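Local coordinates for protein 3-hydroxyisobutyryl-CoA hydrolase (PDB 4HDT) that probably hydrolyses 3-hydroxy-2-methylpropanoyl-CoA to 3-hydroxy-2-methylpropanoate and coenzyme A, and belongs to the crotonase-like (enoyl-CoA hydratase/isomerase) family, at residues A75-A80 and E307-Q312; E86-W91 and Q291-S296; T263-A268 and S302-E307. All coordinates share one frame; numbering follows the deposited sequence.

Contact 1 (A75-A80 and E307-Q312); sequences AIYHSA and EGIRAQ. With ZN (zinc ion), chain E.
Tyr77 and Ile309 meet where two helices of this crotonase-like fold, 73-81 and 303-313, pack together. Their short segments are steeply inclined, with 136° between their N-to-C directions and axes 9.9 Å apart. The two side chains slide past one another in opposite directions, and CB of Tyr77 lies 3.5 Å from CG2 of Ile309. Tyr77 holds its ring anti to the backbone N (chi1 174°), which carries the ring out across the neighbouring helix; CG2 of Ile309 approaches it obliquely. The branched isoleucine suits this place because its two arms do different work. CG2 presses on the base of the tyrosine, while the extended CG1 arm takes CD1 to 4.2 Å from CG2 of Ile76, the isoleucines crossing at about a right angle. Ile76 leans on Ala87 and Trp91 of helix 85-103.

At its polar end the tyrosine runs alongside Arg310 in the same direction, and its OH lies 3.9 Å from Arg310 CG. It is CB and CG of the arginine that touch the tyrosine, in the conformer described of two modelled. A bend at chi3 (63°) then turns the guanidinium back along its own helix, where NE donates to Glu307 OE1 at 3.0 Å in a salt bridge. OE1 is met from above the carboxylate plane; the other oxygen, OE2, has a weak bond from Arg310 NH2 and another from Lys321 N. Tyrosine offers an apolar ring and a hydroxyl weakly hydrogen-bonded to Lys81 NZ. Next along, His78 ND1 binds a zinc ion at 2.1 Å.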
ATOM      1  N   ALA A  75     -12.171   0.663 -12.404  1.00 23.67           N
ATOM      2  CA  ALA A  75     -13.403   1.008 -11.708  1.00 22.53           C
ATOM      3  C   ALA A  75     -13.331   2.404 -11.054  1.00 21.67           C
ATOM      4  O   ALA A  75     -14.334   3.148 -11.020  1.00 22.00           O
ATOM      5  CB  ALA A  75     -13.692  -0.070 -10.674  1.00 22.49           C
ATOM      6  N   ILE A  76     -12.162   2.767 -10.528  1.00 20.60           N
ATOM      7  CA  ILE A  76     -11.980   4.088  -9.918  1.00 19.33           C
ATOM      8  C   ILE A  76     -12.086   5.133 -11.022  1.00 19.47           C
ATOM      9  O   ILE A  76     -12.703   6.182 -10.852  1.00 18.37           O
ATOM     10  CB  ILE A  76     -10.620   4.200  -9.180  1.00 18.92           C
ATOM     11  CG1 ILE A  76     -10.577   3.188  -8.022  1.00 18.79           C
ATOM     12  CG2 ILE A  76     -10.389   5.625  -8.709  1.00 18.48           C
ATOM     13  CD1 ILE A  76     -11.546   3.494  -6.901  1.00 18.92           C
ATOM     14  N   TYR A  77     -11.505   4.816 -12.167  1.00 19.84           N
ATOM     15  CA  TYR A  77     -11.524   5.718 -13.315  1.00 20.51           C
ATOM     16  C   TYR A  77     -12.954   5.967 -13.759  1.00 20.50           C
ATOM     17  O   TYR A  77     -13.384   7.121 -13.877  1.00 20.02           O
ATOM     18  CB  TYR A  77     -10.658   5.111 -14.420  1.00 20.90           C
ATOM     19  CG  TYR A  77     -10.645   5.814 -15.778  1.00 21.56           C
ATOM     20  CD1 TYR A  77     -10.091   7.084 -15.923  1.00 21.44           C
ATOM     21  CD2 TYR A  77     -11.089   5.157 -16.912  1.00 23.20           C
ATOM     22  CE1 TYR A  77     -10.028   7.708 -17.150  1.00 23.02           C
ATOM     23  CE2 TYR A  77     -11.059   5.768 -18.146  1.00 23.19           C
ATOM     24  CZ  TYR A  77     -10.519   7.038 -18.265  1.00 24.15           C
ATOM     25  OH  TYR A  77     -10.482   7.638 -19.497  1.00 26.29           O
ATOM     26  N   HIS A  78     -13.720   4.907 -13.962  1.00 20.97           N
ATOM     27  CA  HIS A  78     -15.118   5.109 -14.364  1.00 21.71           C
ATOM     28  C   HIS A  78     -15.920   5.895 -13.332  1.00 20.84           C
ATOM     29  O   HIS A  78     -16.780   6.711 -13.693  1.00 22.31           O
ATOM     30  CB  HIS A  78     -15.778   3.773 -14.693  1.00 23.62           C
ATOM     31  CG  HIS A  78     -15.190   3.111 -15.904  1.00 26.05           C
ATOM     32  ND1 HIS A  78     -15.511   1.829 -16.281  1.00 27.62           N
ATOM     33  CD2 HIS A  78     -14.270   3.545 -16.802  1.00 27.75           C
ATOM     34  CE1 HIS A  78     -14.833   1.502 -17.364  1.00 28.52           C
ATOM     35  NE2 HIS A  78     -14.062   2.523 -17.694  1.00 28.30           N
ATOM     36  N   SER A  79     -15.643   5.666 -12.040  1.00 18.88           N
ATOM     37  CA  SER A  79     -16.355   6.412 -11.007  1.00 18.57           C
ATOM     38  C   SER A  79     -15.992   7.899 -10.959  1.00 19.03           C
ATOM     39  O   SER A  79     -16.846   8.763 -10.787  1.00 19.74           O
ATOM     40  CB  SER A  79     -16.114   5.759  -9.627  1.00 17.38           C
ATOM     41  OG  SER A  79     -16.883   6.383  -8.626  1.00 17.15           O
ATOM     42  N   ALA A  80     -14.704   8.188 -11.089  1.00 18.81           N
ATOM     43  CA  ALA A  80     -14.217   9.570 -11.080  1.00 20.08           C
ATOM     44  C   ALA A  80     -14.783  10.370 -12.235  1.00 22.36           C
ATOM     45  O   ALA A  80     -15.033  11.556 -12.086  1.00 24.34           O
ATOM     46  CB  ALA A  80     -12.692   9.612 -11.114  1.00 19.26           C
ATOM     47  N   GLU A 307      -6.500  11.813 -15.637  1.00 17.71           N
ATOM     48  CA  GLU A 307      -5.433  11.853 -16.617  1.00 18.09           C
ATOM     49  C   GLU A 307      -4.413  10.759 -16.316  1.00 17.75           C
ATOM     50  O   GLU A 307      -3.930  10.072 -17.231  1.00 17.83           O
ATOM     51  CB  GLU A 307      -4.804  13.245 -16.627  1.00 18.96           C
ATOM     52  CG  GLU A 307      -3.581  13.393 -17.525  1.00 19.62           C
ATOM     53  CD  GLU A 307      -3.817  13.185 -18.997  1.00 21.32           C
ATOM     54  OE1 GLU A 307      -4.948  12.965 -19.450  1.00 23.00           O
ATOM     55  OE2 GLU A 307      -2.846  13.263 -19.759  1.00 21.57           O
ATOM     56  N   GLY A 308      -4.037  10.635 -15.031  1.00 17.10           N
ATOM     57  CA  GLY A 308      -3.062   9.629 -14.618  1.00 16.78           C
ATOM     58  C   GLY A 308      -3.500   8.209 -14.909  1.00 16.83           C
ATOM     59  O   GLY A 308      -2.767   7.413 -15.503  1.00 17.16           O
ATOM     60  N   ILE A 309      -4.720   7.872 -14.541  1.00 17.48           N
ATOM     61  CA  ILE A 309      -5.193   6.531 -14.785  1.00 18.12           C
ATOM     62  C   ILE A 309      -5.390   6.331 -16.283  1.00 19.60           C
ATOM     63  O   ILE A 309      -5.087   5.262 -16.807  1.00 20.59           O
ATOM     64  CB  ILE A 309      -6.492   6.252 -14.044  1.00 17.70           C
ATOM     65  CG1 ILE A 309      -6.286   6.266 -12.513  1.00 16.90           C
ATOM     66  CG2 ILE A 309      -7.115   4.938 -14.513  1.00 18.24           C
ATOM     67  CD1 ILE A 309      -7.572   6.212 -11.732  1.00 17.05           C
ATOM     68  N   ARG A 310      -5.926   7.326 -16.989  1.00 21.27           N
ATOM     69  CA  ARG A 310      -6.087   7.242 -18.457  0.50 22.97           C
ATOM     70  C   ARG A 310      -4.781   6.872 -19.146  1.00 24.23           C
ATOM     71  O   ARG A 310      -4.728   5.990 -20.016  1.00 24.29           O
ATOM     72  CB  ARG A 310      -6.590   8.582 -19.035  0.50 24.25           C
ATOM     73  CG  ARG A 310      -6.870   8.565 -20.543  0.50 25.36           C
ATOM     74  CD  ARG A 310      -6.703   9.943 -21.175  0.50 26.60           C
ATOM     75  NE  ARG A 310      -5.339  10.454 -21.080  0.50 26.66           N
ATOM     76  CZ  ARG A 310      -4.301   9.915 -21.711  0.50 27.43           C
ATOM     77  NH1 ARG A 310      -4.478   8.842 -22.469  0.50 28.33           N
ATOM     78  NH2 ARG A 310      -3.090  10.440 -21.583  0.50 27.74           N
ATOM     79  N   ALA A 311      -3.718   7.585 -18.784  1.00 23.82           N
ATOM     80  CA  ALA A 311      -2.426   7.355 -19.405  1.00 25.92           C
ATOM     81  C   ALA A 311      -1.928   5.928 -19.164  1.00 27.36           C
ATOM     82  O   ALA A 311      -1.330   5.329 -20.069  1.00 28.49           O
ATOM     83  CB  ALA A 311      -1.405   8.364 -18.923  1.00 25.67           C
ATOM     84  N   GLN A 312      -2.148   5.404 -17.959  1.00 29.24           N
ATOM     85  CA  GLN A 312      -1.770   4.024 -17.626  1.00 32.85           C
ATOM     86  C   GLN A 312      -2.502   3.038 -18.520  1.00 35.88           C
ATOM     87  O   GLN A 312      -1.901   2.112 -19.053  1.00 37.58           O
ATOM     88  CB  GLN A 312      -2.054   3.702 -16.147  1.00 32.41           C
TER
HETATM   89 ZN    ZN E 403     -16.761   0.358 -15.546  1.00 36.52          ZN

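Contact 2 (E86-W91 and Q291-S296); sequences EARRFW and QEYRVS. With ZN (zinc ion), chain D.
The hydroxyl OG of Ser296, whose CB rests on Trp91, has two polar neighbours: the OH of Tyr95, four residues beyond Trp91 on helix 85-103, to which it is hydrogen-bonded, and Glu292 O of its own helix at 3.1 Å. The serine sits in the interface of a nearly antiparallel helix pair (166°) in the crotonase-like fold, joining 85-103 to 285-299. Its torsion (chi1 -60°) turns OG back toward Glu292 O, while CB, set by the backbone, faces the indole as a CH-pi partner. That carbon stands 3.6 Å from the centroid of the Trp91 six-membered ring, only 13° off the normal. The indole thus lies between a carbonyl of its own helix, Ala87 O, offset toward the ring's rim, and Ser296 of helix 285-299; the rings of Phe147 and Tyr95 also meet it. Ser296 O comes within 3.4 Å of Trp91 CZ3 and accepts a bond from Ser299 OG.

Tyr293 works differently, turning its edge to the other helix. Arg88 O lies in the ring plane, 3.7 Å from Tyr293 CE1, and Trp91 CB packs 4.1 Å from the same atom. The aromatic is long enough to span the gap, its OH ending against Arg88 CB, while the arginine's NH2 turns away to Asp83 O. Elsewhere on segment 86-91, Glu86 shares a zinc ion with His35, and its OE1 coordinates the metal at 1.9 Å.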
ATOM      1  N   GLU A  86     -19.146   5.077  -6.302  1.00 16.57           N
ATOM      2  CA  GLU A  86     -18.527   3.759  -6.105  1.00 15.99           C
ATOM      3  C   GLU A  86     -17.129   3.859  -5.546  1.00 15.13           C
ATOM      4  O   GLU A  86     -16.756   3.065  -4.701  1.00 14.91           O
ATOM      5  CB  GLU A  86     -18.505   2.934  -7.395  1.00 16.32           C
ATOM      6  CG  GLU A  86     -17.599   1.697  -7.388  1.00 16.14           C
ATOM      7  CD  GLU A  86     -18.064   0.544  -6.498  1.00 16.15           C
ATOM      8  OE1 GLU A  86     -19.161   0.538  -5.926  1.00 16.41           O
ATOM      9  OE2 GLU A  86     -17.235  -0.389  -6.321  1.00 16.95           O
ATOM     10  N   ALA A  87     -16.349   4.822  -6.036  1.00 14.79           N
ATOM     11  CA  ALA A  87     -15.025   5.007  -5.472  1.00 14.16           C
ATOM     12  C   ALA A  87     -15.106   5.305  -3.967  1.00 14.35           C
ATOM     13  O   ALA A  87     -14.380   4.697  -3.176  1.00 13.57           O
ATOM     14  CB  ALA A  87     -14.248   6.103  -6.177  1.00 14.29           C
ATOM     15  N   ARG A  88     -15.951   6.240  -3.574  1.00 15.54           N
ATOM     16  CA  ARG A  88     -16.066   6.540  -2.153  1.00 16.44           C
ATOM     17  C   ARG A  88     -16.555   5.353  -1.322  1.00 16.41           C
ATOM     18  O   ARG A  88     -16.048   5.079  -0.219  1.00 15.93           O
ATOM     19  CB  ARG A  88     -16.938   7.759  -1.921  1.00 18.58           C
ATOM     20  CG  ARG A  88     -16.290   9.027  -2.442  1.00 20.42           C
ATOM     21  CD  ARG A  88     -17.059  10.233  -1.956  1.00 22.84           C
ATOM     22  NE  ARG A  88     -18.338  10.291  -2.623  1.00 25.22           N
ATOM     23  CZ  ARG A  88     -18.553  10.890  -3.790  1.00 26.69           C
ATOM     24  NH1 ARG A  88     -17.577  11.546  -4.406  1.00 27.57           N
ATOM     25  NH2 ARG A  88     -19.766  10.855  -4.307  1.00 29.37           N
ATOM     26  N   ARG A  89     -17.520   4.611  -1.836  1.00 16.45           N
ATOM     27  CA  ARG A  89     -18.002   3.493  -1.077  1.00 16.85           C
ATOM     28  C   ARG A  89     -16.931   2.411  -0.984  1.00 14.87           C
ATOM     29  O   ARG A  89     -16.770   1.774   0.054  1.00 14.27           O
ATOM     30  CB  ARG A  89     -19.253   2.914  -1.687  1.00 19.26           C
ATOM     31  CG  ARG A  89     -19.888   1.849  -0.791  1.00 21.65           C
ATOM     32  CD  ARG A  89     -20.354   2.400   0.573  1.00 25.36           C
ATOM     33  NE  ARG A  89     -20.274   1.370   1.601  1.00 28.82           N
ATOM     34  CZ  ARG A  89     -20.749   1.471   2.846  1.00 31.88           C
ATOM     35  NH1 ARG A  89     -21.398   2.571   3.246  1.00 36.83           N
ATOM     36  NH2 ARG A  89     -20.597   0.445   3.697  1.00 30.63           N
ATOM     37  N   PHE A  90     -16.231   2.186  -2.089  1.00 13.41           N
ATOM     38  CA  PHE A  90     -15.132   1.210  -2.118  1.00 12.47           C
ATOM     39  C   PHE A  90     -14.097   1.582  -1.044  1.00 12.12           C
ATOM     40  O   PHE A  90     -13.704   0.739  -0.242  1.00 11.78           O
ATOM     41  CB  PHE A  90     -14.484   1.132  -3.525  1.00 12.16           C
ATOM     42  CG  PHE A  90     -13.211   0.326  -3.560  1.00 11.62           C
ATOM     43  CD1 PHE A  90     -13.242  -1.050  -3.483  1.00 11.70           C
ATOM     44  CD2 PHE A  90     -11.997   0.964  -3.612  1.00 11.30           C
ATOM     45  CE1 PHE A  90     -12.083  -1.812  -3.522  1.00 11.37           C
ATOM     46  CE2 PHE A  90     -10.822   0.238  -3.624  1.00 11.02           C
ATOM     47  CZ  PHE A  90     -10.863  -1.174  -3.552  1.00 10.92           C
ATOM     48  N   TRP A  91     -13.664   2.825  -1.066  1.00 11.77           N
ATOM     49  CA  TRP A  91     -12.625   3.267  -0.115  1.00 11.49           C
ATOM     50  C   TRP A  91     -13.152   3.189   1.313  1.00 11.88           C
ATOM     51  O   TRP A  91     -12.400   2.839   2.228  1.00 11.19           O
ATOM     52  CB  TRP A  91     -12.175   4.672  -0.445  1.00 11.56           C
ATOM     53  CG  TRP A  91     -11.353   4.799  -1.662  1.00 11.57           C
ATOM     54  CD1 TRP A  91     -10.458   3.903  -2.120  1.00 11.50           C
ATOM     55  CD2 TRP A  91     -11.320   5.895  -2.565  1.00 12.03           C
ATOM     56  NE1 TRP A  91      -9.862   4.355  -3.265  1.00 11.62           N
ATOM     57  CE2 TRP A  91     -10.375   5.591  -3.562  1.00 11.79           C
ATOM     58  CE3 TRP A  91     -11.993   7.106  -2.632  1.00 12.19           C
ATOM     59  CZ2 TRP A  91     -10.079   6.489  -4.630  1.00 11.96           C
ATOM     60  CZ3 TRP A  91     -11.697   8.004  -3.675  1.00 12.56           C
ATOM     61  CH2 TRP A  91     -10.769   7.683  -4.663  1.00 12.39           C
ATOM     62  N   GLN A 291      -7.745  10.693   7.426  1.00 13.04           N
ATOM     63  CA  GLN A 291      -7.055  11.696   6.643  1.00 12.87           C
ATOM     64  C   GLN A 291      -6.933  11.222   5.206  1.00 12.01           C
ATOM     65  O   GLN A 291      -7.217  11.963   4.258  1.00 12.02           O
ATOM     66  CB  GLN A 291      -5.678  11.984   7.227  1.00 13.12           C
ATOM     67  CG  GLN A 291      -4.838  13.005   6.477  1.00 13.65           C
ATOM     68  CD  GLN A 291      -3.649  13.416   7.327  1.00 14.19           C
ATOM     69  OE1 GLN A 291      -3.762  14.322   8.171  1.00 15.93           O
ATOM     70  NE2 GLN A 291      -2.555  12.731   7.160  1.00 14.27           N
ATOM     71  N   GLU A 292      -6.518   9.980   5.037  1.00 11.03           N
ATOM     72  CA  GLU A 292      -6.362   9.433   3.706  1.00 10.37           C
ATOM     73  C   GLU A 292      -7.694   9.457   2.950  1.00 10.57           C
ATOM     74  O   GLU A 292      -7.748   9.674   1.737  1.00 10.30           O
ATOM     75  CB  GLU A 292      -5.839   7.998   3.770  1.00  9.95           C
ATOM     76  CG  GLU A 292      -4.358   7.860   4.150  1.00  9.65           C
ATOM     77  CD  GLU A 292      -3.880   6.422   4.282  1.00  9.44           C
ATOM     78  OE1 GLU A 292      -4.646   5.501   3.962  1.00  9.08           O
ATOM     79  OE2 GLU A 292      -2.719   6.207   4.717  1.00  9.17           O
ATOM     80  N   TYR A 293      -8.784   9.236   3.650  1.00 10.82           N
ATOM     81  CA  TYR A 293     -10.093   9.217   2.988  1.00 11.36           C
ATOM     82  C   TYR A 293     -10.448  10.619   2.466  1.00 11.82           C
ATOM     83  O   TYR A 293     -10.948  10.749   1.354  1.00 11.94           O
ATOM     84  CB  TYR A 293     -11.164   8.724   3.968  1.00 11.93           C
ATOM     85  CG  TYR A 293     -12.544   8.600   3.388  1.00 12.61           C
ATOM     86  CD1 TYR A 293     -12.853   7.554   2.495  1.00 12.63           C
ATOM     87  CD2 TYR A 293     -13.540   9.498   3.734  1.00 13.67           C
ATOM     88  CE1 TYR A 293     -14.107   7.424   1.954  1.00 13.38           C
ATOM     89  CE2 TYR A 293     -14.785   9.382   3.188  1.00 14.58           C
ATOM     90  CZ  TYR A 293     -15.086   8.360   2.308  1.00 14.23           C
ATOM     91  OH  TYR A 293     -16.382   8.325   1.803  1.00 15.19           O
ATOM     92  N   ARG A 294     -10.190  11.659   3.261  1.00 12.31           N
ATOM     93  CA  ARG A 294     -10.388  13.049   2.783  1.00 13.18           C
ATOM     94  C   ARG A 294      -9.562  13.290   1.515  1.00 12.53           C
ATOM     95  O   ARG A 294     -10.055  13.842   0.534  1.00 13.00           O
ATOM     96  CB  ARG A 294      -9.983  14.089   3.836  1.00 14.27           C
ATOM     97  CG  ARG A 294     -10.873  14.058   5.079  1.00 15.73           C
ATOM     98  CD  ARG A 294     -10.342  14.999   6.148  1.00 17.33           C
ATOM     99  NE  ARG A 294     -11.326  15.326   7.163  1.00 19.83           N
ATOM    100  CZ  ARG A 294     -11.128  16.214   8.154  1.00 21.47           C
ATOM    101  NH1 ARG A 294      -9.954  16.840   8.281  1.00 22.53           N
ATOM    102  NH2 ARG A 294     -12.100  16.473   9.024  1.00 23.44           N
ATOM    103  N   VAL A 295      -8.309  12.844   1.536  1.00 11.70           N
ATOM    104  CA  VAL A 295      -7.404  13.044   0.402  1.00 11.34           C
ATOM    105  C   VAL A 295      -7.900  12.301  -0.840  1.00 11.10           C
ATOM    106  O   VAL A 295      -7.935  12.884  -1.941  1.00 11.13           O
ATOM    107  CB  VAL A 295      -5.967  12.652   0.776  1.00 10.85           C
ATOM    108  CG1 VAL A 295      -5.015  12.607  -0.409  1.00 10.61           C
ATOM    109  CG2 VAL A 295      -5.415  13.612   1.856  1.00 11.13           C
ATOM    110  N   SER A 296      -8.296  11.039  -0.670  1.00 10.68           N
ATOM    111  CA  SER A 296      -8.813  10.246  -1.802  1.00 10.78           C
ATOM    112  C   SER A 296     -10.080  10.874  -2.385  1.00 11.86           C
ATOM    113  O   SER A 296     -10.202  11.003  -3.583  1.00 11.92           O
ATOM    114  CB  SER A 296      -9.045   8.792  -1.409  1.00 10.23           C
ATOM    115  OG  SER A 296      -7.821   8.173  -0.980  1.00  9.92           O
TER
HETATM  116 ZN    ZN D 402     -19.622  -1.072  -4.931  1.00 13.49          ZN

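Contact 3 (T263-A268 and S302-E307); sequences TRSPIA and SHDLVE
Ser265 and Asp304 make the direct polar bond of this contact, which joins the starts of two helices in the C-terminal helical part of the crotonase-like fold. Ser265 OG donates to Asp304 OD2 at 2.7 Å, and OD2 receives it on its anti lone pair, the one away from OD1. A water supplies a second link, accepting from Ile267 N at 2.9 Å and donating to the same OD2 at 2.8 Å. Asp304 OD1 is held too, by His303 ND1 at 2.8 Å and by Arg323 N; bonds to both oxygens together probably restrain the carboxylate's rotation. The negative group therefore sits by the first turn of helix 266-279, an arrangement that is probably favourable electrostatically.

Capping comes next. Ser265, the N-cap, accepts from Ala268 N at 3.1 Å while giving its proton to the aspartate; serine suits because one hydroxyl can do both. Ser302 caps the other helix through Leu305 N.

There is one van der Waals contact of note, the methyl CG2 of Ile267 lying against Asp304 OD2 at 3.6 Å.

Helix 285-299 comes between the two helices in sequence and bonds to Ser302 OG through Ser299 O; Ser265 pairs through its backbone with Val143, and Val306 turns to Tyr77 and Ala80 on helix 73-81.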
ATOM      1  N   THR A 263       8.779  12.748 -13.203  1.00 16.11           N
ATOM      2  CA  THR A 263       7.692  12.254 -14.066  1.00 16.07           C
ATOM      3  C   THR A 263       6.319  12.191 -13.390  1.00 15.28           C
ATOM      4  O   THR A 263       5.326  11.920 -14.078  1.00 15.35           O
ATOM      5  CB  THR A 263       7.957  10.827 -14.607  1.00 16.23           C
ATOM      6  OG1 THR A 263       7.865   9.844 -13.549  1.00 16.19           O
ATOM      7  CG2 THR A 263       9.308  10.757 -15.378  1.00 17.06           C
ATOM      8  N   ARG A 264       6.252  12.437 -12.088  1.00 13.89           N
ATOM      9  CA  ARG A 264       5.037  12.189 -11.326  1.00 13.41           C
ATOM     10  C   ARG A 264       4.197  13.434 -11.274  1.00 13.39           C
ATOM     11  O   ARG A 264       4.644  14.547 -11.611  1.00 14.42           O
ATOM     12  CB  ARG A 264       5.376  11.706  -9.908  1.00 12.84           C
ATOM     13  CG  ARG A 264       6.288  10.520  -9.781  1.00 12.85           C
ATOM     14  CD  ARG A 264       5.850   9.375 -10.644  1.00 13.06           C
ATOM     15  NE  ARG A 264       6.518   8.145 -10.277  1.00 13.31           N
ATOM     16  CZ  ARG A 264       6.348   6.984 -10.907  1.00 14.13           C
ATOM     17  NH1 ARG A 264       5.609   6.894 -12.012  1.00 14.44           N
ATOM     18  NH2 ARG A 264       6.940   5.899 -10.465  1.00 14.59           N
ATOM     19  N   SER A 265       2.921  13.250 -10.924  1.00 13.05           N
ATOM     20  CA  SER A 265       2.001  14.373 -10.850  1.00 13.23           C
ATOM     21  C   SER A 265       2.466  15.408  -9.841  1.00 13.44           C
ATOM     22  O   SER A 265       2.626  15.043  -8.657  1.00 12.90           O
ATOM     23  CB  SER A 265       0.603  13.845 -10.454  1.00 12.86           C
ATOM     24  OG  SER A 265      -0.219  14.850  -9.918  1.00 13.04           O
ATOM     25  N   PRO A 266       2.657  16.691 -10.252  1.00 14.04           N
ATOM     26  CA  PRO A 266       3.055  17.716  -9.250  1.00 14.17           C
ATOM     27  C   PRO A 266       2.124  17.860  -8.050  1.00 13.97           C
ATOM     28  O   PRO A 266       2.586  17.848  -6.914  1.00 13.51           O
ATOM     29  CB  PRO A 266       3.139  19.003 -10.073  1.00 15.31           C
ATOM     30  CG  PRO A 266       3.604  18.500 -11.418  1.00 15.46           C
ATOM     31  CD  PRO A 266       2.826  17.208 -11.624  1.00 14.78           C
ATOM     32  N   ILE A 267       0.806  17.898  -8.282  1.00 13.79           N
ATOM     33  CA  ILE A 267      -0.115  18.044  -7.164  1.00 13.77           C
ATOM     34  C   ILE A 267      -0.104  16.780  -6.297  1.00 12.84           C
ATOM     35  O   ILE A 267      -0.031  16.877  -5.078  1.00 12.54           O
ATOM     36  CB  ILE A 267      -1.540  18.449  -7.599  1.00 14.28           C
ATOM     37  CG1 ILE A 267      -2.407  18.807  -6.388  1.00 14.59           C
ATOM     38  CG2 ILE A 267      -2.192  17.342  -8.420  1.00 14.00           C
ATOM     39  CD1 ILE A 267      -1.889  19.952  -5.548  1.00 15.38           C
ATOM     40  N   ALA A 268      -0.063  15.609  -6.914  1.00 12.24           N
ATOM     41  CA  ALA A 268      -0.035  14.362  -6.121  1.00 11.48           C
ATOM     42  C   ALA A 268       1.251  14.254  -5.260  1.00 11.00           C
ATOM     43  O   ALA A 268       1.188  13.860  -4.111  1.00 10.61           O
ATOM     44  CB  ALA A 268      -0.201  13.149  -7.004  1.00 11.40           C
ATOM     45  N   SER A 302     -10.144  15.856  -9.049  1.00 17.24           N
ATOM     46  CA  SER A 302      -8.944  16.367  -9.731  1.00 16.91           C
ATOM     47  C   SER A 302      -8.816  15.979 -11.207  1.00 17.12           C
ATOM     48  O   SER A 302      -9.204  14.895 -11.615  1.00 17.05           O
ATOM     49  CB  SER A 302      -7.696  15.905  -8.971  1.00 15.88           C
ATOM     50  OG  SER A 302      -7.399  14.505  -9.150  1.00 14.73           O
ATOM     51  N   HIS A 303      -8.170  16.857 -11.967  1.00 17.39           N
ATOM     52  CA  HIS A 303      -7.732  16.557 -13.314  1.00 17.49           C
ATOM     53  C   HIS A 303      -6.747  15.387 -13.312  1.00 16.32           C
ATOM     54  O   HIS A 303      -6.830  14.505 -14.141  1.00 16.24           O
ATOM     55  CB  HIS A 303      -7.058  17.798 -13.908  1.00 18.53           C
ATOM     56  CG  HIS A 303      -6.328  17.543 -15.196  1.00 19.09           C
ATOM     57  ND1 HIS A 303      -5.055  17.021 -15.244  1.00 18.78           N
ATOM     58  CD2 HIS A 303      -6.695  17.766 -16.480  1.00 20.12           C
ATOM     59  CE1 HIS A 303      -4.668  16.937 -16.507  1.00 19.55           C
ATOM     60  NE2 HIS A 303      -5.648  17.374 -17.275  1.00 20.40           N
ATOM     61  N   ASP A 304      -5.782  15.396 -12.394  1.00 15.44           N
ATOM     62  CA  ASP A 304      -4.692  14.452 -12.530  1.00 14.54           C
ATOM     63  C   ASP A 304      -5.059  13.000 -12.248  1.00 13.95           C
ATOM     64  O   ASP A 304      -4.452  12.102 -12.785  1.00 13.52           O
ATOM     65  CB  ASP A 304      -3.488  14.862 -11.681  1.00 14.12           C
ATOM     66  CG  ASP A 304      -2.647  15.951 -12.338  1.00 14.75           C
ATOM     67  OD1 ASP A 304      -3.069  16.500 -13.393  1.00 15.23           O
ATOM     68  OD2 ASP A 304      -1.554  16.253 -11.811  1.00 14.57           O
ATOM     69  N   LEU A 305      -6.026  12.741 -11.372  1.00 13.77           N
ATOM     70  CA  LEU A 305      -6.422  11.358 -11.142  1.00 13.53           C
ATOM     71  C   LEU A 305      -6.938  10.718 -12.436  1.00 14.35           C
ATOM     72  O   LEU A 305      -6.514   9.628 -12.817  1.00 14.27           O
ATOM     73  CB  LEU A 305      -7.464  11.246 -10.033  1.00 13.25           C
ATOM     74  CG  LEU A 305      -7.861   9.807  -9.713  1.00 12.75           C
ATOM     75  CD1 LEU A 305      -6.701   8.968  -9.216  1.00 12.20           C
ATOM     76  CD2 LEU A 305      -9.034   9.786  -8.754  1.00 12.80           C
ATOM     77  N   VAL A 306      -7.810  11.415 -13.150  1.00 15.90           N
ATOM     78  CA  VAL A 306      -8.373  10.888 -14.399  1.00 17.03           C
ATOM     79  C   VAL A 306      -7.295  10.762 -15.484  1.00 17.05           C
ATOM     80  O   VAL A 306      -7.175   9.729 -16.156  1.00 16.88           O
ATOM     81  CB  VAL A 306      -9.569  11.771 -14.831  1.00 18.22           C
ATOM     82  CG1 VAL A 306     -10.036  11.433 -16.239  1.00 19.34           C
ATOM     83  CG2 VAL A 306     -10.690  11.627 -13.813  1.00 18.45           C
ATOM     84  N   GLU A 307      -6.500  11.813 -15.637  1.00 17.71           N
ATOM     85  CA  GLU A 307      -5.433  11.853 -16.617  1.00 18.09           C
ATOM     86  C   GLU A 307      -4.413  10.759 -16.316  1.00 17.75           C
ATOM     87  O   GLU A 307      -3.930  10.072 -17.231  1.00 17.83           O
ATOM     88  CB  GLU A 307      -4.804  13.245 -16.627  1.00 18.96           C
ATOM     89  CG  GLU A 307      -3.581  13.393 -17.525  1.00 19.62           C
ATOM     90  CD  GLU A 307      -3.817  13.185 -18.997  1.00 21.32           C
ATOM     91  OE1 GLU A 307      -4.948  12.965 -19.450  1.00 23.00           O
ATOM     92  OE2 GLU A 307      -2.846  13.263 -19.759  1.00 21.57           O
TER
HETATM   93  O   HOH W   1      -0.321  18.517 -10.843  1.00 15.31           O

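Following the chain from the N terminus, segment 75-80 comes first and pairs with 307-312, so contact 1 closes the longest loop, spanning 226 intervening residues. Contact 2 starts just beyond it at 86-91 and closes on 291-296, wholly within that loop. Contact 3, between 263-268 and 302-307, closes a short loop of 33 residues that holds helix 285-299; it also lies within contact 1 but crosses contact 2, because its first segment precedes 291-296 and its second follows it. Helix 73-81 is thereby tied to 303-313 and 85-103 to 285-299, while 266-279 joins through 303-313. Contacts 1 and 2 touch through Ser79 OG and Ala87 N; contacts 1 and 3 share Glu307 on helix 303-313.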